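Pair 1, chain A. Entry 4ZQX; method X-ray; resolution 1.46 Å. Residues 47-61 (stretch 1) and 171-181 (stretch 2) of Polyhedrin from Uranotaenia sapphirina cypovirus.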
# COMPACT_ATOMS: atom_id res chain seq x y z
N ASN A 47 13.78 -0.22 3.01
CA ASN A 47 13.45 0.43 4.30
C ASN A 47 14.60 0.26 5.27
O ASN A 47 15.35 -0.68 5.13
CB ASN A 47 12.20 -0.21 4.93
CG ASN A 47 11.62 0.63 6.05
OD1 ASN A 47 11.80 0.34 7.24
ND2 ASN A 47 10.91 1.68 5.67
N PRO A 48 14.73 1.16 6.26
CA PRO A 48 15.84 0.96 7.20
C PRO A 48 15.53 -0.04 8.30
O PRO A 48 16.47 -0.53 8.90
CB PRO A 48 16.04 2.36 7.82
CG PRO A 48 15.38 3.31 6.86
CD PRO A 48 14.19 2.53 6.36
N PHE A 49 14.26 -0.31 8.58
CA PHE A 49 13.88 -1.06 9.79
C PHE A 49 13.24 -2.42 9.49
O PHE A 49 13.63 -3.44 10.07
CB PHE A 49 12.95 -0.18 10.63
CG PHE A 49 13.53 1.17 10.91
CD1 PHE A 49 14.64 1.29 11.73
CD2 PHE A 49 13.00 2.31 10.33
CE1 PHE A 49 15.19 2.53 11.99
CE2 PHE A 49 13.55 3.56 10.60
CZ PHE A 49 14.65 3.66 11.42
N VAL A 50 12.26 -2.43 8.61
CA VAL A 50 11.67 -3.68 8.12
C VAL A 50 11.26 -3.51 6.67
O VAL A 50 10.41 -2.67 6.37
CB VAL A 50 10.38 -4.09 8.91
CG1 VAL A 50 10.01 -5.50 8.54
CG2 VAL A 50 10.57 -3.96 10.39
N ILE A 51 11.87 -4.27 5.77
CA ILE A 51 11.39 -4.29 4.38
C ILE A 51 10.19 -5.23 4.34
O ILE A 51 10.27 -6.34 4.87
CB ILE A 51 12.41 -4.81 3.35
CG1 ILE A 51 13.74 -4.07 3.46
CG2 ILE A 51 11.81 -4.70 1.93
CD1 ILE A 51 14.80 -4.59 2.50
N LYS A 52 9.10 -4.78 3.73
CA LYS A 52 7.93 -5.62 3.52
C LYS A 52 7.67 -5.73 2.02
O LYS A 52 7.11 -4.83 1.41
CB LYS A 52 6.73 -5.03 4.26
CG LYS A 52 6.94 -5.04 5.75
CD LYS A 52 5.83 -4.41 6.52
CE LYS A 52 6.18 -4.43 8.01
NZ LYS A 52 5.10 -3.99 8.92
N GLY A 53 8.16 -6.81 1.42
CA GLY A 53 8.04 -7.04 -0.01
C GLY A 53 6.85 -7.93 -0.27
O GLY A 53 6.91 -9.14 -0.06
N VAL A 54 5.74 -7.32 -0.67
CA VAL A 54 4.46 -8.03 -0.79
C VAL A 54 4.00 -7.91 -2.22
O VAL A 54 3.79 -6.79 -2.71
CB VAL A 54 3.39 -7.40 0.14
CG1 VAL A 54 2.05 -8.13 -0.02
CG2 VAL A 54 3.89 -7.42 1.59
N ILE A 55 3.87 -9.06 -2.89
CA ILE A 55 3.52 -9.10 -4.30
C ILE A 55 2.34 -10.04 -4.53
O ILE A 55 2.37 -11.21 -4.14
CB ILE A 55 4.72 -9.58 -5.16
CG1 ILE A 55 5.95 -8.70 -4.90
CG2 ILE A 55 4.36 -9.55 -6.65
CD1 ILE A 55 7.22 -9.12 -5.64
N LYS A 56 1.30 -9.51 -5.17
CA LYS A 56 0.12 -10.29 -5.53
C LYS A 56 0.44 -11.24 -6.68
O LYS A 56 1.34 -10.99 -7.49
CB LYS A 56 -1.00 -9.35 -5.97
CG LYS A 56 -1.45 -8.40 -4.87
CD LYS A 56 -2.31 -7.24 -5.37
CE LYS A 56 -3.64 -7.69 -5.92
NZ LYS A 56 -4.51 -6.52 -6.26
N SER A 57 -0.31 -12.32 -6.77
CA SER A 57 -0.09 -13.25 -7.87
C SER A 57 -0.29 -12.59 -9.24
O SER A 57 0.39 -12.92 -10.21
CB SER A 57 -1.01 -14.46 -7.71
OG SER A 57 -2.36 -14.05 -7.73
N SER A 58 -1.22 -11.64 -9.33
CA SER A 58 -1.47 -10.93 -10.60
C SER A 58 -0.29 -10.05 -11.04
O SER A 58 -0.07 -9.83 -12.23
CB SER A 58 -2.76 -10.09 -10.53
OG SER A 58 -2.66 -9.06 -9.55
N GLU A 59 0.48 -9.57 -10.07
CA GLU A 59 1.63 -8.73 -10.35
C GLU A 59 2.83 -9.55 -10.81
O GLU A 59 3.73 -9.03 -11.46
CB GLU A 59 2.01 -7.91 -9.09
CG GLU A 59 1.00 -6.82 -8.76
CD GLU A 59 1.21 -6.20 -7.37
OE1 GLU A 59 1.61 -6.90 -6.42
OE2 GLU A 59 0.95 -4.99 -7.23
N LEU A 60 2.83 -10.84 -10.48
CA LEU A 60 3.96 -11.71 -10.78
C LEU A 60 3.85 -12.37 -12.14
O LEU A 60 4.80 -13.01 -12.58
CB LEU A 60 4.09 -12.82 -9.72
CG LEU A 60 5.10 -12.68 -8.59
CD1 LEU A 60 5.12 -13.97 -7.79
CD2 LEU A 60 6.49 -12.33 -9.11
N MET A 61 2.71 -12.24 -12.79
CA MET A 61 2.57 -12.77 -14.14
C MET A 61 3.32 -11.87 -15.12
O MET A 61 3.42 -10.67 -14.90
CB MET A 61 1.09 -12.81 -14.55
CG MET A 61 0.20 -13.59 -13.61
SD MET A 61 0.44 -15.36 -13.78
CE MET A 61 -0.63 -15.64 -15.17
N PRO A 171 0.75 -20.36 -10.41
CA PRO A 171 0.96 -19.00 -9.90
C PRO A 171 1.14 -18.99 -8.39
O PRO A 171 0.53 -19.78 -7.68
CB PRO A 171 -0.35 -18.27 -10.25
CG PRO A 171 -1.04 -19.13 -11.25
CD PRO A 171 -0.60 -20.53 -10.97
N VAL A 172 1.96 -18.06 -7.92
CA VAL A 172 2.20 -17.87 -6.50
C VAL A 172 2.11 -16.39 -6.16
O VAL A 172 2.11 -15.55 -7.07
CB VAL A 172 3.60 -18.40 -6.10
CG1 VAL A 172 3.69 -19.88 -6.40
CG2 VAL A 172 4.68 -17.63 -6.83
N SER A 173 2.01 -16.09 -4.87
CA SER A 173 2.15 -14.72 -4.35
C SER A 173 3.33 -14.73 -3.37
O SER A 173 3.81 -15.80 -2.98
CB SER A 173 0.88 -14.26 -3.66
OG SER A 173 0.50 -15.14 -2.62
N ILE A 174 3.82 -13.55 -3.00
CA ILE A 174 5.06 -13.45 -2.24
C ILE A 174 4.93 -12.54 -1.04
O ILE A 174 4.37 -11.44 -1.14
CB ILE A 174 6.21 -12.89 -3.12
CG1 ILE A 174 6.49 -13.80 -4.31
CG2 ILE A 174 7.47 -12.72 -2.29
CD1 ILE A 174 7.54 -13.23 -5.27
N ALA A 175 5.47 -12.98 0.09
CA ALA A 175 5.63 -12.12 1.26
C ALA A 175 7.04 -12.26 1.80
O ALA A 175 7.43 -13.33 2.26
CB ALA A 175 4.62 -12.46 2.33
N VAL A 176 7.79 -11.17 1.74
CA VAL A 176 9.16 -11.12 2.22
C VAL A 176 9.20 -10.11 3.35
O VAL A 176 8.75 -8.97 3.20
CB VAL A 176 10.13 -10.68 1.10
CG1 VAL A 176 11.58 -10.65 1.60
CG2 VAL A 176 10.02 -11.62 -0.05
N ILE A 177 9.73 -10.53 4.50
CA ILE A 177 9.90 -9.66 5.64
C ILE A 177 11.38 -9.63 5.99
O ILE A 177 11.94 -10.68 6.27
CB ILE A 177 9.11 -10.19 6.85
CG1 ILE A 177 7.62 -10.28 6.50
CG2 ILE A 177 9.28 -9.26 8.07
CD1 ILE A 177 6.77 -11.00 7.52
N VAL A 178 11.99 -8.45 5.96
CA VAL A 178 13.44 -8.30 6.15
C VAL A 178 13.73 -7.35 7.29
O VAL A 178 13.71 -6.13 7.10
CB VAL A 178 14.12 -7.75 4.90
CG1 VAL A 178 15.62 -7.74 5.09
CG2 VAL A 178 13.75 -8.57 3.69
N PRO A 179 14.00 -7.88 8.50
CA PRO A 179 14.25 -7.01 9.66
C PRO A 179 15.71 -6.56 9.75
O PRO A 179 16.61 -7.27 9.28
CB PRO A 179 13.91 -7.90 10.86
CG PRO A 179 13.60 -9.23 10.33
CD PRO A 179 14.01 -9.29 8.90
N ARG A 180 15.91 -5.38 10.32
CA ARG A 180 17.24 -4.85 10.56
C ARG A 180 18.03 -5.65 11.62
O ARG A 180 17.49 -6.05 12.65
CB ARG A 180 17.12 -3.40 11.03
CG ARG A 180 18.47 -2.70 11.06
CD ARG A 180 18.37 -1.23 11.44
NE ARG A 180 19.64 -0.56 11.17
CZ ARG A 180 20.01 -0.05 9.99
NH1 ARG A 180 19.20 -0.08 8.92
NH2 ARG A 180 21.19 0.52 9.88
N ASN A 181 19.32 -5.85 11.37
CA ASN A 181 20.24 -6.41 12.34
C ASN A 181 20.38 -5.52 13.60
O ASN A 181 20.83 -4.37 13.53
CB ASN A 181 21.60 -6.61 11.63
CG ASN A 181 22.71 -7.08 12.56
OD1 ASN A 181 22.48 -7.41 13.70
ND2 ASN A 181 23.93 -7.11 12.04

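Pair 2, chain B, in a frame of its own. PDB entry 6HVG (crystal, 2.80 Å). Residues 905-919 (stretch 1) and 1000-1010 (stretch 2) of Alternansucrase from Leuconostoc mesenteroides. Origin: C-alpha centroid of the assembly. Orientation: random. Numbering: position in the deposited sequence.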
# COMPACT_ATOMS: atom_id res chain seq x y z
N TYR B 905 29.03 9.75 40.33
CA TYR B 905 27.79 8.98 40.48
C TYR B 905 26.77 9.50 41.48
O TYR B 905 25.56 9.32 41.27
CB TYR B 905 28.10 7.52 40.83
CG TYR B 905 28.54 7.26 42.26
CD1 TYR B 905 29.88 7.30 42.61
CD2 TYR B 905 27.62 6.94 43.24
CE1 TYR B 905 30.30 7.05 43.90
CE2 TYR B 905 28.03 6.69 44.54
CZ TYR B 905 29.37 6.74 44.87
OH TYR B 905 29.80 6.48 46.16
N LYS B 906 27.23 10.12 42.56
CA LYS B 906 26.34 10.44 43.69
C LYS B 906 25.17 11.35 43.30
O LYS B 906 24.05 11.16 43.78
CB LYS B 906 27.12 11.01 44.89
CG LYS B 906 27.31 10.02 46.04
CD LYS B 906 26.06 9.94 46.92
CE LYS B 906 26.25 9.22 48.26
NZ LYS B 906 26.31 7.73 48.15
N ASN B 907 25.42 12.33 42.43
CA ASN B 907 24.37 13.24 41.99
C ASN B 907 23.78 12.91 40.63
O ASN B 907 23.05 13.72 40.05
CB ASN B 907 24.90 14.67 42.06
CG ASN B 907 25.33 15.05 43.46
OD1 ASN B 907 26.52 15.27 43.71
ND2 ASN B 907 24.38 15.07 44.40
N GLN B 908 24.07 11.71 40.15
CA GLN B 908 23.59 11.23 38.85
C GLN B 908 22.55 10.11 39.11
O GLN B 908 22.22 9.83 40.27
CB GLN B 908 24.76 10.72 38.01
CG GLN B 908 25.68 11.81 37.54
CD GLN B 908 26.87 11.30 36.75
OE1 GLN B 908 27.05 10.11 36.56
NE2 GLN B 908 27.68 12.24 36.27
N GLY B 909 22.06 9.49 38.04
CA GLY B 909 21.03 8.48 38.13
C GLY B 909 19.65 9.09 38.04
O GLY B 909 19.47 10.29 38.25
N ILE B 910 18.66 8.27 37.72
CA ILE B 910 17.30 8.73 37.51
C ILE B 910 16.30 7.60 37.80
O ILE B 910 16.66 6.43 37.71
CB ILE B 910 17.13 9.24 36.06
CG1 ILE B 910 15.81 9.97 35.86
CG2 ILE B 910 17.22 8.10 35.06
CD1 ILE B 910 15.74 10.81 34.59
N GLY B 911 15.08 7.96 38.19
CA GLY B 911 14.03 6.99 38.48
C GLY B 911 12.80 7.29 37.66
O GLY B 911 12.31 8.42 37.66
N VAL B 912 12.30 6.29 36.94
CA VAL B 912 11.12 6.46 36.09
C VAL B 912 10.04 5.44 36.45
O VAL B 912 10.31 4.24 36.56
CB VAL B 912 11.47 6.34 34.62
CG1 VAL B 912 10.23 6.57 33.75
CG2 VAL B 912 12.55 7.33 34.27
N ILE B 913 8.83 5.96 36.68
CA ILE B 913 7.65 5.17 36.95
C ILE B 913 6.61 5.49 35.88
O ILE B 913 6.30 6.66 35.66
CB ILE B 913 7.05 5.50 38.33
CG1 ILE B 913 8.13 5.37 39.42
CG2 ILE B 913 5.88 4.57 38.63
CD1 ILE B 913 7.71 5.97 40.74
N VAL B 914 6.06 4.46 35.23
CA VAL B 914 5.08 4.67 34.17
C VAL B 914 3.98 3.61 34.18
O VAL B 914 4.22 2.46 34.48
CB VAL B 914 5.76 4.76 32.79
CG1 VAL B 914 6.82 3.71 32.65
CG2 VAL B 914 4.76 4.65 31.64
N GLY B 915 2.76 4.05 33.87
CA GLY B 915 1.60 3.17 33.78
C GLY B 915 0.76 3.48 32.57
O GLY B 915 0.84 4.58 32.02
N ASN B 916 -0.06 2.51 32.16
CA ASN B 916 -0.93 2.62 30.97
C ASN B 916 -2.40 2.55 31.32
O ASN B 916 -3.22 2.23 30.47
CB ASN B 916 -0.59 1.51 29.97
CG ASN B 916 -0.74 0.12 30.57
OD1 ASN B 916 -1.44 -0.09 31.56
ND2 ASN B 916 -0.07 -0.85 29.96
N ASN B 917 -2.73 2.86 32.57
CA ASN B 917 -4.08 2.74 33.08
C ASN B 917 -4.55 4.07 33.68
O ASN B 917 -4.20 4.39 34.82
CB ASN B 917 -4.12 1.62 34.11
CG ASN B 917 -5.50 1.38 34.65
OD1 ASN B 917 -6.47 2.07 34.29
ND2 ASN B 917 -5.61 0.39 35.53
N PRO B 918 -5.35 4.84 32.92
CA PRO B 918 -5.80 6.14 33.40
C PRO B 918 -6.84 6.05 34.51
O PRO B 918 -7.10 7.04 35.20
CB PRO B 918 -6.41 6.77 32.15
CG PRO B 918 -6.91 5.61 31.37
CD PRO B 918 -5.89 4.54 31.58
N ASP B 919 -7.43 4.86 34.66
CA ASP B 919 -8.37 4.59 35.75
C ASP B 919 -7.70 3.81 36.88
O ASP B 919 -8.36 3.09 37.62
CB ASP B 919 -9.58 3.82 35.20
CG ASP B 919 -10.28 4.56 34.06
OD1 ASP B 919 -10.33 5.81 34.10
OD2 ASP B 919 -10.78 3.90 33.12
N ILE B 1000 -1.35 12.59 28.88
CA ILE B 1000 -1.20 11.22 29.39
C ILE B 1000 -2.52 10.45 29.53
O ILE B 1000 -3.58 11.02 29.76
CB ILE B 1000 -0.42 11.22 30.74
CG1 ILE B 1000 -0.01 9.81 31.14
CG2 ILE B 1000 -1.22 11.86 31.85
CD1 ILE B 1000 1.05 9.75 32.22
N SER B 1001 -2.41 9.13 29.36
CA SER B 1001 -3.45 8.18 29.70
C SER B 1001 -2.76 7.08 30.50
O SER B 1001 -2.44 6.01 29.97
CB SER B 1001 -4.09 7.58 28.45
OG SER B 1001 -4.57 8.60 27.58
N GLY B 1002 -2.55 7.35 31.78
CA GLY B 1002 -1.84 6.45 32.69
C GLY B 1002 -1.12 7.24 33.76
O GLY B 1002 -1.58 8.31 34.17
N TYR B 1003 0.02 6.71 34.22
CA TYR B 1003 0.85 7.42 35.21
C TYR B 1003 2.25 7.68 34.69
O TYR B 1003 2.77 6.89 33.91
CB TYR B 1003 0.96 6.62 36.52
CG TYR B 1003 1.76 7.38 37.54
CD1 TYR B 1003 1.19 8.42 38.24
CD2 TYR B 1003 3.10 7.11 37.76
CE1 TYR B 1003 1.92 9.16 39.15
CE2 TYR B 1003 3.83 7.84 38.68
CZ TYR B 1003 3.23 8.86 39.37
OH TYR B 1003 3.95 9.59 40.29
N LEU B 1004 2.85 8.81 35.11
CA LEU B 1004 4.27 9.10 34.86
C LEU B 1004 4.88 9.89 36.01
O LEU B 1004 4.44 11.00 36.32
CB LEU B 1004 4.44 9.90 33.57
CG LEU B 1004 5.86 10.31 33.19
CD1 LEU B 1004 6.74 9.09 33.04
CD2 LEU B 1004 5.86 11.14 31.91
N GLY B 1005 5.90 9.31 36.64
CA GLY B 1005 6.70 10.01 37.65
C GLY B 1005 8.19 9.81 37.39
O GLY B 1005 8.64 8.67 37.19
N VAL B 1006 8.95 10.89 37.35
CA VAL B 1006 10.38 10.82 37.20
C VAL B 1006 11.06 11.58 38.33
O VAL B 1006 10.68 12.72 38.63
CB VAL B 1006 10.86 11.40 35.86
CG1 VAL B 1006 12.35 11.15 35.68
CG2 VAL B 1006 10.09 10.77 34.71
N TRP B 1007 12.07 10.96 38.93
CA TRP B 1007 12.75 11.51 40.08
C TRP B 1007 14.26 11.55 39.86
O TRP B 1007 14.87 10.61 39.29
CB TRP B 1007 12.42 10.70 41.32
CG TRP B 1007 10.99 10.85 41.73
CD1 TRP B 1007 9.93 10.22 41.19
CD2 TRP B 1007 10.49 11.67 42.77
NE1 TRP B 1007 8.78 10.61 41.83
CE2 TRP B 1007 9.10 11.51 42.80
CE3 TRP B 1007 11.08 12.55 43.67
CZ2 TRP B 1007 8.29 12.18 43.70
CZ3 TRP B 1007 10.27 13.22 44.57
CH2 TRP B 1007 8.89 13.03 44.58
N VAL B 1008 14.88 12.62 40.32
CA VAL B 1008 16.31 12.81 40.17
C VAL B 1008 16.90 13.21 41.52
O VAL B 1008 16.21 13.78 42.35
CB VAL B 1008 16.63 13.87 39.08
CG1 VAL B 1008 16.08 13.45 37.72
CG2 VAL B 1008 16.09 15.25 39.46
N PRO B 1009 18.20 12.94 41.72
CA PRO B 1009 18.82 13.38 42.95
C PRO B 1009 18.98 14.89 43.03
O PRO B 1009 19.39 15.50 42.04
CB PRO B 1009 20.21 12.71 42.93
CG PRO B 1009 20.34 11.98 41.66
CD PRO B 1009 19.13 12.22 40.83
N VAL B 1010 18.68 15.46 44.20
CA VAL B 1010 18.92 16.87 44.44
C VAL B 1010 20.40 17.09 44.57
O VAL B 1010 21.13 16.17 44.92
CB VAL B 1010 18.24 17.42 45.71
CG1 VAL B 1010 16.78 17.02 45.76
CG2 VAL B 1010 18.96 16.98 46.97

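Pairs 1 and 2 are both antiparallel two-stranded arrangements whose central 14 residues superpose with an RMSD of 0.6 Å over N, CA and C. The strands run at 172° in pair 1 and 178° in pair 2, with axes approaching to 4.5 and 4.4 Å, and the buried areas are similar, 834 and 807 Å². The hydrogen-bonded pairs coincide: A:Ile51 with A:Val178 matches B:Gly911 with B:Trp1007, and A:Gly53 with A:Val176 matches B:Ile913 with B:Gly1005. In the latter pair, A:Gly53 N donates to A:Val176 O at 2.9 Å and B:Ile913 N to B:Gly1005 O at 2.8 Å, each with a reciprocal bond.

The face carrying these residues differs most. At its centre each pair sets one glycine against a larger residue, but on opposite strands. Glycine A:Gly53 lies across from A:Val176, whereas in pair 2 the glycine is B:Gly1005 and B:Ile913 supplies the side chain. A CB on B:Gly1005 would clash with B:Tyr1003 OH, at 2.7 Å, so the absent side chain leaves room for the tyrosine hydroxyl. The same ring meets B:Ile913, with CG2 of B:Ile913 3.9 Å from CE2 of B:Tyr1003.

On one side of this centre, A:Ile51 and A:Val178 pack directly, CB to CB at 3.7 Å. Their counterparts are B:Gly911 and B:Trp1007: one strand has no side chain here while the other carries a large indole. On the other side, A:Ile55 and A:Ile174 touch through their CD1 atoms at 4.1 Å, and A:Leu60 CD1 reaches A:Ile174 CD1 at 3.6 Å. The matched residues are B:Gly915 and B:Tyr1003, so again a glycine faces an aromatic residue.

The opposite face is more alike. Both pairs carry valine at A:Val54 and B:Val914, in rotamers t and p. Across from it, A:Ala175 matches B:Leu1004, whose CD1 comes within 4.4 Å of both B:Val914 CB and B:Val912 CG1. A:Lys52, partly exposed, matches the buried B:Val912, which also meets B:Val1006, CG2 to CG1 at 4.1 Å. At the end of the matched strands, A:Val50 matches B:Ile910, whose CA-to-CB bond points sideways, and A:Ile177 matches B:Val1006; A:Val50 CG1 lies 3.9 Å from A:Ile177 CG2, and B:Ile910 CD1 3.6 Å from B:Val1006 CG1. A:Pro179 matches B:Val1008, whose CG1 lies 4.0 Å from B:Ile910 CG1. A:Arg180 and B:Pro1009 both point toward the other stretch: A:Arg180 NH1 hydrogen-bonds A:Pro48 O at 2.8 Å, whereas the B:Pro1009 ring packs against carbonyls, CG to B:Gln908 O and CD to B:Gly909 O, both 3.2 Å.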